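Putative uncharacterized protein (Chaetomium thermophilum, PDB 4XRI) serves as an importin-beta nuclear transport receptor, a flexible HEAT-repeat protein that carries cargo proteins into the nucleus and probably binds a small GTPase. Local coordinates at residues A[66-71]-A[120-125]; A[205-210]-A[247-252]; A[364-369]-A[405-410]; A[483-488]-A[531-536]; A[819-824]-A[861-866]. The protein carries 2 engineered substitutions. All blocks are in the same frame, centred on the assembly; numbering follows the deposited sequence.

All five contacts join helices, or a helix and a turn, that lie side by side in a single all-helical solenoid, and none touches another. Contacts 1 and 2 lie on the same side of the chain's centre; contact 4 is across that centre from both. Contacts 2 and 4 are buried and rest on aliphatic and sulfur-bearing side chains, though contact 4 also sets its sulfur over a carboxylate. Contacts 1, 2 and 5 each bring a glycine to the helix interface; 1 and 5, half buried, add polar groups, Q122 and K71 or D821 and D824. Contact 3 is the surface case, a helix end against a turn, held mainly by backbone atoms. The helix pairs in contacts 1, 2 and 4 run nearly parallel, while contact 5 is more steeply crossed.

Contact 1 of 5, residues A[66-71]-A[120-125]; sequences AGIALK and AAQVIA
The side-chain amide of Q122 is the flat group here, and I68 CD1 sits obliquely above its plane, off the rim between OE1 and NE2, with K71 CE on the same side of the plane but farther out beyond the oxygen. Helices 60-72 and 114-131, not consecutive in the chain, run side by side and almost parallel, as where successive helical hairpins stack in a HEAT-repeat solenoid; their axes are 12° apart and 8.5 Å from each other. The methyl I68 CD1 comes to 3.2 Å from Q122 NE2, which is tight for a carbon and a nitrogen. K71 CE lies 3.4 Å from Q122 OE1, while the ammonium nitrogen K71 NZ stays at 3.9 Å from Q122 OE1, too long for a hydrogen bond. The lysine chain, bent at chi2 and chi3, runs across its helix axis toward the I68 side, passing the glutamine with CG near Q122 O and CE near OE1. Q122 NE2 finds its polar partner one turn back, in Q118 OE1.

Deeper in, V123 wedges between G67 and L70. L70 CD2 meets V123 CG1 at 3.7 Å, the two side chains crossing at about a right angle. L70 also packs on L46 and V50 of helix 42-54, and V123 on A105 of helix 95-108. G67 offers no side chain, and V123 CG2, anti to its own carbonyl carbon, reaches in to 3.3 Å from G67 O.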
# COMPACT_ATOMS: atom_id res chain seq x y z
N ALA A 66 -4.89 22.27 27.02
CA ALA A 66 -4.63 21.67 28.33
C ALA A 66 -5.15 20.24 28.38
O ALA A 66 -4.48 19.34 28.87
CB ALA A 66 -5.27 22.51 29.43
N GLY A 67 -6.37 20.05 27.87
CA GLY A 67 -7.00 18.74 27.85
C GLY A 67 -6.26 17.75 26.98
O GLY A 67 -6.13 16.58 27.33
N ILE A 68 -5.77 18.22 25.83
CA ILE A 68 -5.02 17.37 24.92
C ILE A 68 -3.70 16.94 25.54
O ILE A 68 -3.32 15.77 25.48
CB ILE A 68 -4.74 18.07 23.58
CG1 ILE A 68 -6.05 18.43 22.88
CG2 ILE A 68 -3.89 17.19 22.68
CD1 ILE A 68 -7.01 17.27 22.78
N ALA A 69 -3.01 17.90 26.15
CA ALA A 69 -1.75 17.64 26.83
C ALA A 69 -1.94 16.64 27.96
O ALA A 69 -1.12 15.74 28.16
CB ALA A 69 -1.15 18.93 27.36
N LEU A 70 -3.04 16.80 28.69
CA LEU A 70 -3.40 15.90 29.78
C LEU A 70 -3.64 14.49 29.25
O LEU A 70 -3.14 13.51 29.81
CB LEU A 70 -4.64 16.41 30.51
CG LEU A 70 -5.20 15.54 31.63
CD1 LEU A 70 -4.18 15.38 32.75
CD2 LEU A 70 -6.50 16.14 32.16
N LYS A 71 -4.42 14.39 28.18
CA LYS A 71 -4.68 13.12 27.52
C LYS A 71 -3.38 12.44 27.10
O LYS A 71 -3.20 11.24 27.30
CB LYS A 71 -5.58 13.33 26.29
CG LYS A 71 -5.93 12.06 25.53
CD LYS A 71 -5.08 11.90 24.27
CE LYS A 71 -5.28 13.04 23.29
NZ LYS A 71 -4.49 12.84 22.05
N ALA A 120 -12.33 17.30 27.27
CA ALA A 120 -12.64 16.53 28.47
C ALA A 120 -13.09 15.12 28.10
O ALA A 120 -12.78 14.15 28.79
CB ALA A 120 -13.70 17.23 29.29
N ALA A 121 -13.83 15.01 26.99
CA ALA A 121 -14.28 13.71 26.49
C ALA A 121 -13.09 12.84 26.11
O ALA A 121 -13.09 11.63 26.37
CB ALA A 121 -15.21 13.89 25.31
N GLN A 122 -12.08 13.46 25.50
CA GLN A 122 -10.85 12.76 25.15
C GLN A 122 -10.13 12.26 26.40
O GLN A 122 -9.67 11.12 26.45
CB GLN A 122 -9.92 13.66 24.34
CG GLN A 122 -10.39 13.94 22.93
CD GLN A 122 -9.31 14.56 22.07
OE1 GLN A 122 -8.23 14.00 21.91
NE2 GLN A 122 -9.59 15.74 21.53
N VAL A 123 -10.03 13.12 27.40
CA VAL A 123 -9.38 12.78 28.66
C VAL A 123 -10.06 11.58 29.32
O VAL A 123 -9.41 10.63 29.73
CB VAL A 123 -9.39 13.97 29.64
CG1 VAL A 123 -8.88 13.54 31.00
CG2 VAL A 123 -8.57 15.12 29.09
N ILE A 124 -11.39 11.65 29.40
CA ILE A 124 -12.19 10.60 30.03
C ILE A 124 -12.02 9.25 29.33
O ILE A 124 -11.90 8.21 29.98
CB ILE A 124 -13.67 11.00 30.05
CG1 ILE A 124 -13.90 12.06 31.13
CG2 ILE A 124 -14.56 9.79 30.30
CD1 ILE A 124 -15.26 12.69 31.09
N ALA A 125 -11.99 9.28 28.00
CA ALA A 125 -11.80 8.08 27.20
C ALA A 125 -10.44 7.44 27.49
O ALA A 125 -10.33 6.22 27.61
CB ALA A 125 -11.93 8.39 25.72

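Contact 2 of 5, residues A[205-210]-A[247-252]; sequences AAITAL and QGAFGC
L210 and C252 touch in an interface that no hydrogen bond crosses; the polar bonds run within each helix, the shortest being L210 N to A206 O at 2.9 Å, with C252 N to G248 O at 3.0 Å its counterpart on the facing helix. What joins the two is shape. Helices 200-212 and 243-260 lie side by side, 11° from parallel and with other helices between them in the chain, as where one helical hairpin stacks on the next in a HEAT-repeat solenoid.

I207 is the main projection. Its CG1 is anti to the backbone N (chi1 -166°), which puts this branch against the backbone of the opposite helix, 3.7 Å from A249 CA. The other branch, CG2, sits between the backbone N and the carbonyl carbon and lies over G248, where I207 CG2 is 3.9 Å from G248 CA. Because G248 has no side chain, the isoleucine can press directly on the main chain, and this lets the helices come to 8.5 Å between axes.

One turn on, the roles reverse. C252 sends its sulfur, likewise anti to its backbone N, toward the first helix, and C252 SG rests 3.9 Å from L210 CG, with L210 CD2 alongside.

Helix 224-238 closes one flank, V234 packing on L210 and A237 on A249. Helix 182-193 backs the first helix through V189 and A193, and helix 285-310 takes F250 on L290.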
# COMPACT_ATOMS: atom_id res chain seq x y z
N ALA A 205 -24.28 14.98 17.78
CA ALA A 205 -23.36 14.31 18.68
C ALA A 205 -23.76 12.85 18.86
O ALA A 205 -22.91 11.96 18.93
CB ALA A 205 -23.33 15.01 20.03
N ALA A 206 -25.07 12.61 18.91
CA ALA A 206 -25.60 11.27 19.13
C ALA A 206 -25.41 10.37 17.92
O ALA A 206 -25.02 9.21 18.06
CB ALA A 206 -27.07 11.35 19.50
N ILE A 207 -25.69 10.89 16.73
CA ILE A 207 -25.56 10.10 15.52
C ILE A 207 -24.08 9.81 15.23
O ILE A 207 -23.74 8.75 14.72
CB ILE A 207 -26.22 10.80 14.30
CG1 ILE A 207 -26.38 9.81 13.13
CG2 ILE A 207 -25.45 12.04 13.87
CD1 ILE A 207 -27.41 8.74 13.38
N THR A 208 -23.22 10.74 15.61
CA THR A 208 -21.78 10.57 15.46
C THR A 208 -21.29 9.48 16.41
O THR A 208 -20.48 8.63 16.04
CB THR A 208 -21.01 11.87 15.74
OG1 THR A 208 -21.52 12.92 14.91
CG2 THR A 208 -19.52 11.69 15.48
N ALA A 209 -21.80 9.53 17.64
CA ALA A 209 -21.44 8.55 18.66
C ALA A 209 -21.91 7.16 18.27
O ALA A 209 -21.22 6.17 18.51
CB ALA A 209 -22.03 8.95 20.00
N LEU A 210 -23.09 7.08 17.65
CA LEU A 210 -23.61 5.82 17.15
C LEU A 210 -22.68 5.24 16.10
O LEU A 210 -22.38 4.04 16.11
CB LEU A 210 -25.02 6.00 16.59
CG LEU A 210 -25.63 4.77 15.90
CD1 LEU A 210 -25.65 3.58 16.84
CD2 LEU A 210 -27.04 5.08 15.40
N GLN A 247 -24.94 14.64 7.48
CA GLN A 247 -23.56 14.20 7.32
C GLN A 247 -23.20 13.08 8.29
O GLN A 247 -22.61 12.07 7.89
CB GLN A 247 -22.60 15.37 7.52
CG GLN A 247 -22.70 16.44 6.45
CD GLN A 247 -21.77 17.61 6.71
OE1 GLN A 247 -20.60 17.42 7.01
NE2 GLN A 247 -22.31 18.82 6.60
N GLY A 248 -23.55 13.26 9.56
CA GLY A 248 -23.30 12.25 10.57
C GLY A 248 -24.04 10.97 10.25
O GLY A 248 -23.51 9.87 10.42
N ALA A 249 -25.27 11.11 9.77
CA ALA A 249 -26.10 9.96 9.42
C ALA A 249 -25.51 9.14 8.28
O ALA A 249 -25.44 7.91 8.36
CB ALA A 249 -27.50 10.42 9.05
N PHE A 250 -25.07 9.82 7.23
CA PHE A 250 -24.53 9.14 6.05
C PHE A 250 -23.18 8.50 6.34
O PHE A 250 -22.86 7.44 5.81
CB PHE A 250 -24.40 10.11 4.88
CG PHE A 250 -25.64 10.24 4.07
CD1 PHE A 250 -26.04 9.22 3.23
CD2 PHE A 250 -26.43 11.38 4.15
CE1 PHE A 250 -27.19 9.32 2.47
CE2 PHE A 250 -27.58 11.49 3.40
CZ PHE A 250 -27.96 10.46 2.56
N GLY A 251 -22.40 9.15 7.20
CA GLY A 251 -21.13 8.59 7.64
C GLY A 251 -21.38 7.32 8.43
O GLY A 251 -20.67 6.33 8.28
N CYS A 252 -22.41 7.35 9.27
CA CYS A 252 -22.84 6.19 10.03
C CYS A 252 -23.28 5.07 9.09
O CYS A 252 -22.93 3.90 9.28
CB CYS A 252 -23.99 6.57 10.97
SG CYS A 252 -24.37 5.38 12.26

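Contact 3 of 5, residues A[364-369]-A[405-410]; sequences LYAQAV and DGPEEK
Q367 and G406 meet backbone to backbone: the last turn of helix 354-369 presses on the turn leading into helix 409-425, with Q367 CA only 3.9 Å from G406 CA. G406 adopts phi 146° and psi -68°, a conformation that by itself calls for glycine, and lies so close over the helix that a side chain would have no place. One of its alpha hydrogens points at a helix carbonyl, a CA-H...O contact of 3.5 Å from G406 CA to A366 O, bent to 143° at the hydrogen. P407 CD reaches the same carbonyl oxygen, at 3.8 Å from A366 O.

The side chains of Q367, A366 and D405 flank this backbone contact. D405 O turns toward the helix and is met by Q367 CG at 3.5 Å, with A366 CB a little farther off. Beyond, the Q367 amide and the D405 carboxylate have nearly parallel planes, but Q367 NE2 stands 4.1 Å from D405 OD2, too far for a hydrogen bond.

This is an interhelical turn of the HEAT-repeat solenoid, and E408 takes the N-cap position before the next helix. I373 and I403 pack on A366, S371 meets P407, helix 285-310 touches Q367 through I303, and helix 432-449 reaches D405 through R444.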
# COMPACT_ATOMS: atom_id res chain seq x y z
N LEU A 364 -15.14 2.17 -9.95
CA LEU A 364 -15.52 1.03 -9.12
C LEU A 364 -16.83 0.40 -9.58
O LEU A 364 -17.00 -0.82 -9.53
CB LEU A 364 -15.64 1.46 -7.65
CG LEU A 364 -14.36 1.89 -6.94
CD1 LEU A 364 -14.69 2.49 -5.58
CD2 LEU A 364 -13.41 0.72 -6.79
N TYR A 365 -17.75 1.25 -10.04
CA TYR A 365 -19.04 0.78 -10.51
C TYR A 365 -18.89 -0.09 -11.75
O TYR A 365 -19.57 -1.11 -11.90
CB TYR A 365 -19.97 1.96 -10.81
CG TYR A 365 -21.40 1.75 -10.37
CD1 TYR A 365 -22.24 0.88 -11.05
CD2 TYR A 365 -21.91 2.41 -9.25
CE1 TYR A 365 -23.54 0.68 -10.65
CE2 TYR A 365 -23.21 2.21 -8.84
CZ TYR A 365 -24.02 1.35 -9.54
OH TYR A 365 -25.32 1.15 -9.13
N ALA A 366 -17.98 0.31 -12.63
CA ALA A 366 -17.72 -0.43 -13.87
C ALA A 366 -17.14 -1.80 -13.56
O ALA A 366 -17.46 -2.79 -14.23
CB ALA A 366 -16.79 0.36 -14.76
N GLN A 367 -16.28 -1.86 -12.55
CA GLN A 367 -15.70 -3.12 -12.10
C GLN A 367 -16.76 -3.99 -11.45
O GLN A 367 -16.75 -5.22 -11.60
CB GLN A 367 -14.55 -2.86 -11.11
CG GLN A 367 -13.34 -2.17 -11.71
CD GLN A 367 -12.27 -1.85 -10.68
OE1 GLN A 367 -11.88 -2.71 -9.89
NE2 GLN A 367 -11.81 -0.61 -10.68
N ALA A 368 -17.68 -3.35 -10.74
CA ALA A 368 -18.69 -4.06 -9.95
C ALA A 368 -19.79 -4.68 -10.80
O ALA A 368 -20.27 -5.77 -10.49
CB ALA A 368 -19.29 -3.11 -8.92
N VAL A 369 -20.21 -4.00 -11.86
CA VAL A 369 -21.37 -4.45 -12.62
C VAL A 369 -21.06 -4.82 -14.07
O VAL A 369 -21.89 -5.40 -14.76
CB VAL A 369 -22.48 -3.38 -12.64
CG1 VAL A 369 -22.67 -2.81 -11.24
CG2 VAL A 369 -22.16 -2.27 -13.63
N ASP A 405 -12.16 -0.47 -17.58
CA ASP A 405 -11.78 -1.61 -16.75
C ASP A 405 -12.99 -2.15 -16.00
O ASP A 405 -13.54 -1.48 -15.13
CB ASP A 405 -10.67 -1.22 -15.77
CG ASP A 405 -10.27 -2.36 -14.85
OD1 ASP A 405 -10.56 -3.53 -15.17
OD2 ASP A 405 -9.64 -2.08 -13.81
N GLY A 406 -13.41 -3.36 -16.35
CA GLY A 406 -14.55 -3.98 -15.71
C GLY A 406 -15.40 -4.87 -16.60
O GLY A 406 -15.44 -6.08 -16.41
N PRO A 407 -16.10 -4.26 -17.58
CA PRO A 407 -16.96 -5.04 -18.47
C PRO A 407 -16.19 -5.96 -19.41
O PRO A 407 -14.97 -5.85 -19.52
CB PRO A 407 -17.71 -3.96 -19.27
CG PRO A 407 -16.87 -2.74 -19.15
CD PRO A 407 -16.23 -2.81 -17.80
N GLU A 408 -16.91 -6.87 -20.06
CA GLU A 408 -16.31 -7.81 -20.99
C GLU A 408 -15.59 -7.09 -22.12
O GLU A 408 -16.17 -6.20 -22.76
CB GLU A 408 -17.36 -8.75 -21.57
CG GLU A 408 -18.03 -9.64 -20.53
CD GLU A 408 -19.13 -10.49 -21.13
OE1 GLU A 408 -19.51 -10.22 -22.29
OE2 GLU A 408 -19.60 -11.42 -20.45
N GLU A 409 -14.34 -7.46 -22.35
CA GLU A 409 -13.55 -6.88 -23.42
C GLU A 409 -14.30 -6.98 -24.74
O GLU A 409 -14.42 -5.99 -25.47
CB GLU A 409 -12.19 -7.58 -23.54
CG GLU A 409 -11.44 -7.24 -24.82
CD GLU A 409 -9.94 -7.19 -24.63
OE1 GLU A 409 -9.41 -7.97 -23.80
OE2 GLU A 409 -9.28 -6.36 -25.30
N LYS A 410 -14.84 -8.16 -25.01
CA LYS A 410 -15.62 -8.42 -26.22
C LYS A 410 -16.72 -7.40 -26.45
O LYS A 410 -16.98 -6.99 -27.58
CB LYS A 410 -16.23 -9.82 -26.17
CG LYS A 410 -15.21 -10.95 -26.24
CD LYS A 410 -15.88 -12.31 -26.20
CE LYS A 410 -14.87 -13.44 -26.33
NZ LYS A 410 -15.51 -14.78 -26.26

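Contact 4 of 5, residues A[483-488]-A[531-536]; sequences ALMNIA and YEVLSV
M485 is the large bump in this contact, pushing its side chain into the hollow lined by E532, V533 and V536 on the facing helix. Its CG settles 3.8 Å from V533 CA, and the bend at chi3 (-62°) then lays the end of the chain across E532. M485 SD sits almost straight above the carboxylate carbon, 3.4 Å from E532 CD, and M485 CE continues over the same face to 3.6 Å from E532 OE1. The SD-CE bond thus runs roughly parallel to the carboxylate plane, on the solvent-exposed side, where E532 lies.

The valines answer with smaller bumps. V536 fits between M485 and A488: V536 CG1 touches A488 CB at 3.7 Å and comes equally near M485 O, while V536 CG2 leans on the methionine sulfur. V533 fits between L484 and M485, its CG1 4.0 Å from L484 CB and its CG2 against M485 CG.

Only 5° separates the directions of helices 477-490 and 524-539, which stack side by side in the solenoid although helix 503-516 comes between them in the chain. Helix 455-472 packs on the first, L466 touching L484; helix 503-516 packs on the second, L513 touching V533; and helix 573-597 lies beyond the second, against Y531 and S535.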
# COMPACT_ATOMS: atom_id res chain seq x y z
N ALA A 483 -0.25 7.13 -20.90
CA ALA A 483 -0.85 6.52 -22.08
C ALA A 483 0.22 5.91 -22.99
O ALA A 483 0.08 4.77 -23.45
CB ALA A 483 -1.68 7.55 -22.84
N LEU A 484 1.28 6.67 -23.23
CA LEU A 484 2.39 6.22 -24.06
C LEU A 484 3.07 4.96 -23.53
O LEU A 484 3.45 4.07 -24.29
CB LEU A 484 3.42 7.34 -24.21
CG LEU A 484 3.04 8.47 -25.17
CD1 LEU A 484 4.11 9.55 -25.17
CD2 LEU A 484 2.85 7.91 -26.56
N MET A 485 3.23 4.90 -22.21
CA MET A 485 3.81 3.73 -21.55
C MET A 485 2.95 2.49 -21.76
O MET A 485 3.45 1.42 -22.08
CB MET A 485 3.99 3.99 -20.05
CG MET A 485 5.21 4.83 -19.70
SD MET A 485 5.61 4.73 -17.95
CE MET A 485 4.12 5.43 -17.23
N ASN A 486 1.64 2.66 -21.56
CA ASN A 486 0.67 1.59 -21.82
C ASN A 486 0.81 1.02 -23.23
O ASN A 486 0.84 -0.19 -23.41
CB ASN A 486 -0.76 2.11 -21.62
CG ASN A 486 -1.14 2.20 -20.15
OD1 ASN A 486 -0.64 1.45 -19.32
ND2 ASN A 486 -2.04 3.13 -19.83
N ILE A 487 0.89 1.91 -24.21
CA ILE A 487 1.03 1.54 -25.61
C ILE A 487 2.30 0.74 -25.87
O ILE A 487 2.28 -0.29 -26.55
CB ILE A 487 1.02 2.78 -26.51
CG1 ILE A 487 -0.36 3.45 -26.47
CG2 ILE A 487 1.41 2.42 -27.93
CD1 ILE A 487 -0.35 4.85 -27.00
N ALA A 488 3.41 1.22 -25.31
CA ALA A 488 4.69 0.53 -25.44
C ALA A 488 4.62 -0.87 -24.83
O ALA A 488 5.21 -1.81 -25.36
CB ALA A 488 5.80 1.34 -24.78
N TYR A 531 11.27 10.35 -19.06
CA TYR A 531 12.36 9.39 -18.94
C TYR A 531 11.81 8.00 -18.68
O TYR A 531 12.31 7.01 -19.21
CB TYR A 531 13.33 9.80 -17.82
CG TYR A 531 14.48 10.67 -18.27
CD1 TYR A 531 15.23 10.35 -19.40
CD2 TYR A 531 14.81 11.82 -17.57
CE1 TYR A 531 16.28 11.16 -19.81
CE2 TYR A 531 15.86 12.63 -17.97
CZ TYR A 531 16.59 12.29 -19.10
OH TYR A 531 17.63 13.09 -19.50
N GLU A 532 10.76 7.93 -17.86
CA GLU A 532 10.10 6.65 -17.58
C GLU A 532 9.53 6.05 -18.86
O GLU A 532 9.63 4.85 -19.09
CB GLU A 532 8.99 6.83 -16.54
CG GLU A 532 8.49 5.51 -15.97
CD GLU A 532 7.26 5.68 -15.10
OE1 GLU A 532 6.67 6.78 -15.07
OE2 GLU A 532 6.88 4.69 -14.43
N VAL A 533 8.93 6.91 -19.69
CA VAL A 533 8.41 6.49 -20.99
C VAL A 533 9.51 5.90 -21.85
O VAL A 533 9.36 4.81 -22.42
CB VAL A 533 7.77 7.68 -21.74
CG1 VAL A 533 7.26 7.22 -23.10
CG2 VAL A 533 6.64 8.27 -20.93
N LEU A 534 10.62 6.62 -21.93
CA LEU A 534 11.78 6.18 -22.70
C LEU A 534 12.28 4.82 -22.23
O LEU A 534 12.64 3.96 -23.04
CB LEU A 534 12.90 7.22 -22.60
CG LEU A 534 14.17 6.94 -23.40
CD1 LEU A 534 13.82 6.61 -24.85
CD2 LEU A 534 15.12 8.12 -23.33
N SER A 535 12.29 4.63 -20.91
CA SER A 535 12.69 3.35 -20.33
C SER A 535 11.80 2.21 -20.83
O SER A 535 12.30 1.16 -21.22
CB SER A 535 12.64 3.43 -18.80
OG SER A 535 12.87 2.15 -18.23
N VAL A 536 10.49 2.44 -20.81
CA VAL A 536 9.52 1.42 -21.18
C VAL A 536 9.56 1.13 -22.68
O VAL A 536 9.37 -0.02 -23.10
CB VAL A 536 8.09 1.85 -20.77
CG1 VAL A 536 7.05 0.88 -21.31
CG2 VAL A 536 7.99 1.96 -19.26

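Contact 5 of 5, residues A[819-824]-A[861-866]; sequences IGDLAD and ARWARE
W863 lays its indole over G820, and the contact between aromatic face and backbone is a CH-pi one: G820 CA lies 3.8 Å from the centroid of the six-membered ring, 23° off its normal. The ring reaches past the alpha carbon, bringing W863 CH2 to 3.3 Å from G820 C. With CG anti to the backbone N (chi1 174°), the tryptophan swings across to the other helix, and glycine leaves the surface flat enough to take it.

Two carboxylates meet the edge of the same ring, in its plane. D821 OD1 is 3.3 Å from W863 CH2, and D824 OD1, one turn further, is 3.5 Å from W863 CZ2. Both oxygens face ring C-H groups, whose slight positive charge probably makes this edge a favourable place for them.

Helices 809-825 and 855-872 belong to the C-terminal end of the HEAT-repeat solenoid and cross at 34°, their nearest alpha carbons being those of G820 and A864.

Apolar contact is slight, with I819 CG2 4.4 Å from A864 CB; I819 also packs on V868 of the second helix and L798 of helix 791-802. As for hydrogen bonds, G820 O takes one from Q867 NE2, a turn beyond W863.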
# COMPACT_ATOMS: atom_id res chain seq x y z
N ILE A 819 13.72 -31.28 -2.33
CA ILE A 819 13.40 -32.70 -2.30
C ILE A 819 14.13 -33.45 -3.41
O ILE A 819 14.76 -34.48 -3.18
CB ILE A 819 11.88 -32.94 -2.43
CG1 ILE A 819 11.17 -32.49 -1.15
CG2 ILE A 819 11.60 -34.41 -2.72
CD1 ILE A 819 9.66 -32.48 -1.28
N GLY A 820 14.07 -32.90 -4.62
CA GLY A 820 14.77 -33.46 -5.76
C GLY A 820 16.27 -33.44 -5.58
O GLY A 820 16.95 -34.43 -5.84
N ASP A 821 16.80 -32.30 -5.12
CA ASP A 821 18.23 -32.15 -4.86
C ASP A 821 18.72 -33.20 -3.87
O ASP A 821 19.78 -33.80 -4.07
CB ASP A 821 18.54 -30.75 -4.32
CG ASP A 821 18.32 -29.66 -5.35
OD1 ASP A 821 18.35 -29.98 -6.56
OD2 ASP A 821 18.13 -28.50 -4.95
N LEU A 822 17.95 -33.42 -2.81
CA LEU A 822 18.30 -34.39 -1.79
C LEU A 822 18.36 -35.81 -2.35
O LEU A 822 19.23 -36.60 -1.99
CB LEU A 822 17.30 -34.34 -0.63
CG LEU A 822 17.52 -33.19 0.36
CD1 LEU A 822 16.38 -33.13 1.37
CD2 LEU A 822 18.86 -33.35 1.06
N ALA A 823 17.42 -36.12 -3.24
CA ALA A 823 17.37 -37.42 -3.91
C ALA A 823 18.63 -37.65 -4.72
O ALA A 823 19.24 -38.72 -4.67
CB ALA A 823 16.15 -37.51 -4.80
N ASP A 824 19.03 -36.62 -5.47
CA ASP A 824 20.25 -36.67 -6.26
C ASP A 824 21.48 -36.82 -5.37
O ASP A 824 22.38 -37.61 -5.67
CB ASP A 824 20.38 -35.40 -7.11
CG ASP A 824 20.02 -35.64 -8.56
OD1 ASP A 824 19.18 -34.89 -9.10
OD2 ASP A 824 20.58 -36.58 -9.17
N ALA A 861 7.78 -29.87 -9.48
CA ALA A 861 7.03 -30.84 -8.69
C ALA A 861 7.05 -32.21 -9.36
O ALA A 861 7.12 -33.24 -8.69
CB ALA A 861 5.60 -30.37 -8.49
N ARG A 862 6.99 -32.22 -10.69
CA ARG A 862 7.07 -33.46 -11.44
C ARG A 862 8.45 -34.09 -11.30
O ARG A 862 8.57 -35.30 -11.13
CB ARG A 862 6.73 -33.22 -12.91
CG ARG A 862 5.25 -33.00 -13.16
CD ARG A 862 4.93 -32.84 -14.63
NE ARG A 862 3.50 -32.70 -14.84
CZ ARG A 862 2.94 -31.99 -15.81
NH1 ARG A 862 1.62 -31.93 -15.92
NH2 ARG A 862 3.71 -31.33 -16.67
N TRP A 863 9.48 -33.26 -11.38
CA TRP A 863 10.85 -33.72 -11.17
C TRP A 863 11.00 -34.31 -9.78
O TRP A 863 11.63 -35.35 -9.60
CB TRP A 863 11.85 -32.59 -11.38
CG TRP A 863 13.26 -32.98 -11.04
CD1 TRP A 863 13.99 -33.98 -11.61
CD2 TRP A 863 14.11 -32.36 -10.07
NE1 TRP A 863 15.24 -34.04 -11.04
CE2 TRP A 863 15.34 -33.05 -10.09
CE3 TRP A 863 13.95 -31.30 -9.17
CZ2 TRP A 863 16.40 -32.71 -9.26
CZ3 TRP A 863 15.01 -30.96 -8.35
CH2 TRP A 863 16.22 -31.66 -8.40
N ALA A 864 10.41 -33.64 -8.80
CA ALA A 864 10.44 -34.11 -7.42
C ALA A 864 9.80 -35.48 -7.30
O ALA A 864 10.36 -36.38 -6.68
CB ALA A 864 9.75 -33.11 -6.50
N ARG A 865 8.63 -35.64 -7.90
CA ARG A 865 7.92 -36.92 -7.89
C ARG A 865 8.78 -38.03 -8.48
O ARG A 865 8.93 -39.10 -7.89
CB ARG A 865 6.61 -36.83 -8.66
CG ARG A 865 5.95 -38.18 -8.91
CD ARG A 865 4.69 -38.04 -9.73
NE ARG A 865 4.90 -37.27 -10.95
CZ ARG A 865 3.97 -37.04 -11.87
NH1 ARG A 865 2.75 -37.55 -11.72
NH2 ARG A 865 4.26 -36.32 -12.94
N GLU A 866 9.35 -37.76 -9.65
CA GLU A 866 10.20 -38.72 -10.34
C GLU A 866 11.42 -39.05 -9.49
O GLU A 866 11.79 -40.22 -9.35
CB GLU A 866 10.62 -38.19 -11.71
CG GLU A 866 10.77 -39.28 -12.75
CD GLU A 866 9.44 -39.91 -13.10
OE1 GLU A 866 8.43 -39.17 -13.18
OE2 GLU A 866 9.39 -41.15 -13.28